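Local coordinates for protein tissue factor pathway inhibitor 2 (PDB 1ZR0) that inhibits trypsin, plasmin and the factor VIIa/tissue factor complex through Kunitz-type domains, the first of which is described here, at residues Y15-A20 and G41-A46. Residues are numbered along the deposited sequence; the frame is centred on the assembly and turned at random.
Sequences YGPCRA and GCEGNA
C18 and C42 are joined by a disulfide that ties the reactive-site loop of this first Kunitz domain to the second loop beside it, a worked example of how canonical inhibitors brace the bond offered to a protease. The SG atoms of C18 and C42 are modelled 2.4 Å apart, longer than a usual disulfide bond, so the exact length is doubtful; the C-S-S-C torsion is 98°. On C42 the sulfur lies between the backbone N and the carbonyl carbon (chi1 73°), which turns it toward C18. A water completes the junction: it donates to Y15 O at 2.9 Å and accepts from C18 N and C42 N, bridging both backbones.

Next to the disulfide, E43 reaches across P17 at about a right angle. Its CB lies 3.8 Å from P17 CD, and CG stays near both CD and CG of the ring; beyond CG the chain runs extended, bringing the carboxylate beside P17 CG. E43 CD is 3.6 Å and OE1 3.5 Å from P17 CG, with OE2 a little farther at 3.9 Å. P17 CG also touches C42 SG, at 3.8 Å. An alanine in place of P17 would probably open a gap beside E43 and the disulfide and give the backbone here more freedom to turn. G16 CA lies 3.8 Å from C42 O, and a side chain on this glycine would collide with that carbonyl.

R19 and A20 probably flank the reactive bond, as in related Kunitz inhibitors; R19 points away from the 41-46 segment, and its NH2 forms a salt bridge with an acidic side chain of the bound partner chain. Backbone hydrogen bonds of Y15 and A20 with G40 fasten the first loop. Thus 15-20, leading into strand 22-28, meets 41-46, between strand 33-39 and helix 52-58.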
ATOM      1  N   TYR B  15       1.371  13.489   4.919  1.00 26.05           N
ATOM      2  CA  TYR B  15       0.968  12.241   4.250  1.00 25.89           C
ATOM      3  C   TYR B  15       1.247  11.028   5.113  1.00 23.31           C
ATOM      4  O   TYR B  15       0.617   9.988   4.969  1.00 23.90           O
ATOM      5  CB  TYR B  15       1.797  12.025   2.906  1.00 29.06           C
ATOM      6  CG  TYR B  15       1.820  13.033   1.844  1.00 33.50           C
ATOM      7  CD1 TYR B  15       0.667  13.710   1.468  1.00 44.31           C
ATOM      8  CD2 TYR B  15       2.978  13.238   1.087  1.00 40.60           C
ATOM      9  CE1 TYR B  15       0.695  14.628   0.417  1.00 47.65           C
ATOM     10  CE2 TYR B  15       2.998  14.130   0.027  1.00 46.73           C
ATOM     11  CZ  TYR B  15       1.877  14.825  -0.293  1.00 46.88           C
ATOM     12  OH  TYR B  15       1.894  15.711  -1.335  1.00 51.30           O
ATOM     13  N   GLY B  16       2.187  11.146   6.046  1.00 22.07           N
ATOM     14  CA  GLY B  16       2.598  10.075   6.921  1.00 21.54           C
ATOM     15  C   GLY B  16       3.487   9.064   6.178  1.00 23.62           C
ATOM     16  O   GLY B  16       3.752   9.178   4.996  1.00 23.38           O
ATOM     17  N   PRO B  17       3.895   8.001   6.876  1.00 22.07           N
ATOM     18  CA  PRO B  17       4.772   6.983   6.329  1.00 22.21           C
ATOM     19  C   PRO B  17       4.178   5.759   5.601  1.00 22.50           C
ATOM     20  O   PRO B  17       4.919   5.077   4.900  1.00 24.70           O
ATOM     21  CB  PRO B  17       5.449   6.490   7.577  1.00 22.08           C
ATOM     22  CG  PRO B  17       4.438   6.621   8.648  1.00 22.36           C
ATOM     23  CD  PRO B  17       3.553   7.715   8.272  1.00 24.78           C
ATOM     24  N   CYS B  18       2.900   5.502   5.698  1.00 21.14           N
ATOM     25  CA  CYS B  18       2.303   4.424   4.990  1.00 21.66           C
ATOM     26  C   CYS B  18       2.113   4.832   3.542  1.00 20.33           C
ATOM     27  O   CYS B  18       2.188   6.059   3.149  1.00 20.00           O
ATOM     28  CB  CYS B  18       0.964   4.051   5.604  1.00 22.18           C
ATOM     29  SG  CYS B  18       1.242   3.040   7.090  1.00 27.64           S
ATOM     30  N   ARG B  19       1.960   3.812   2.742  1.00 20.45           N
ATOM     31  CA  ARG B  19       2.112   3.967   1.299  1.00 20.99           C
ATOM     32  C   ARG B  19       0.859   3.865   0.432  1.00 20.36           C
ATOM     33  O   ARG B  19       0.902   3.473  -0.715  1.00 19.54           O
ATOM     34  CB  ARG B  19       3.290   3.145   0.799  1.00 21.14           C
ATOM     35  CG  ARG B  19       4.564   3.762   1.205  1.00 23.84           C
ATOM     36  CD  ARG B  19       5.794   2.849   1.188  1.00 22.10           C
ATOM     37  NE  ARG B  19       7.027   3.620   1.558  1.00 24.06           N
ATOM     38  CZ  ARG B  19       8.288   3.211   1.337  1.00 26.71           C
ATOM     39  NH1 ARG B  19       8.549   2.030   0.830  1.00 26.41           N
ATOM     40  NH2 ARG B  19       9.304   4.007   1.696  1.00 27.20           N
ATOM     41  N   ALA B  20      -0.268   4.253   1.004  1.00 19.22           N
ATOM     42  CA  ALA B  20      -1.525   4.305   0.283  1.00 20.36           C
ATOM     43  C   ALA B  20      -1.749   5.694  -0.302  1.00 19.66           C
ATOM     44  O   ALA B  20      -0.947   6.621  -0.087  1.00 18.55           O
ATOM     45  CB  ALA B  20      -2.627   3.957   1.165  1.00 20.92           C
ATOM     46  N   GLY B  41      -2.257   6.609   4.999  1.00 21.83           N
ATOM     47  CA  GLY B  41      -2.944   5.606   5.721  1.00 24.39           C
ATOM     48  C   GLY B  41      -2.626   5.396   7.187  1.00 26.16           C
ATOM     49  O   GLY B  41      -3.420   4.755   7.887  1.00 27.15           O
ATOM     50  N   CYS B  42      -1.568   6.010   7.677  1.00 26.25           N
ATOM     51  CA  CYS B  42      -1.250   5.949   9.112  1.00 27.92           C
ATOM     52  C   CYS B  42      -0.492   7.164   9.600  1.00 26.32           C
ATOM     53  O   CYS B  42       0.049   7.984   8.812  1.00 25.91           O
ATOM     54  CB  CYS B  42      -0.483   4.677   9.399  1.00 27.39           C
ATOM     55  SG  CYS B  42       1.163   4.776   8.790  1.00 34.33           S
ATOM     56  N   GLU B  43      -0.552   7.391  10.922  1.00 26.94           N
ATOM     57  CA  GLU B  43       0.146   8.486  11.549  1.00 27.19           C
ATOM     58  C   GLU B  43      -0.314   9.802  10.912  1.00 26.42           C
ATOM     59  O   GLU B  43      -1.500  10.022  10.760  1.00 26.22           O
ATOM     60  CB  GLU B  43       1.654   8.319  11.511  1.00 30.23           C
ATOM     61  CG  GLU B  43       2.131   6.982  11.980  1.00 35.67           C
ATOM     62  CD  GLU B  43       3.647   6.824  12.121  1.00 46.63           C
ATOM     63  OE1 GLU B  43       4.447   7.797  11.947  1.00 46.89           O
ATOM     64  OE2 GLU B  43       4.045   5.651  12.409  1.00 51.39           O
ATOM     65  N   GLY B  44       0.604  10.670  10.558  1.00 26.17           N
ATOM     66  CA  GLY B  44       0.250  12.031  10.162  1.00 25.84           C
ATOM     67  C   GLY B  44      -0.116  12.905  11.336  1.00 28.22           C
ATOM     68  O   GLY B  44       0.503  12.767  12.434  1.00 27.25           O
ATOM     69  N   ASN B  45      -1.039  13.820  11.095  1.00 27.74           N
ATOM     70  CA  ASN B  45      -1.510  14.714  12.137  1.00 27.74           C
ATOM     71  C   ASN B  45      -2.981  14.951  12.122  1.00 28.21           C
ATOM     72  O   ASN B  45      -3.745  14.357  11.320  1.00 23.81           O
ATOM     73  CB  ASN B  45      -0.663  16.011  12.067  1.00 28.06           C
ATOM     74  CG  ASN B  45      -0.909  16.798  10.897  1.00 22.60           C
ATOM     75  OD1 ASN B  45      -2.063  16.946  10.425  1.00 23.77           O
ATOM     76  ND2 ASN B  45       0.141  17.445  10.410  1.00 27.46           N
ATOM     77  N   ALA B  46      -3.440  15.832  13.035  1.00 26.14           N
ATOM     78  CA  ALA B  46      -4.895  16.073  13.136  1.00 25.52           C
ATOM     79  C   ALA B  46      -5.587  16.875  12.070  1.00 24.09           C
ATOM     80  O   ALA B  46      -6.812  16.846  11.996  1.00 23.02           O
ATOM     81  CB  ALA B  46      -5.209  16.716  14.496  1.00 25.08           C
TER
HETATM   82  O   HOH W   1       0.806   7.429   6.220  1.00 23.99           O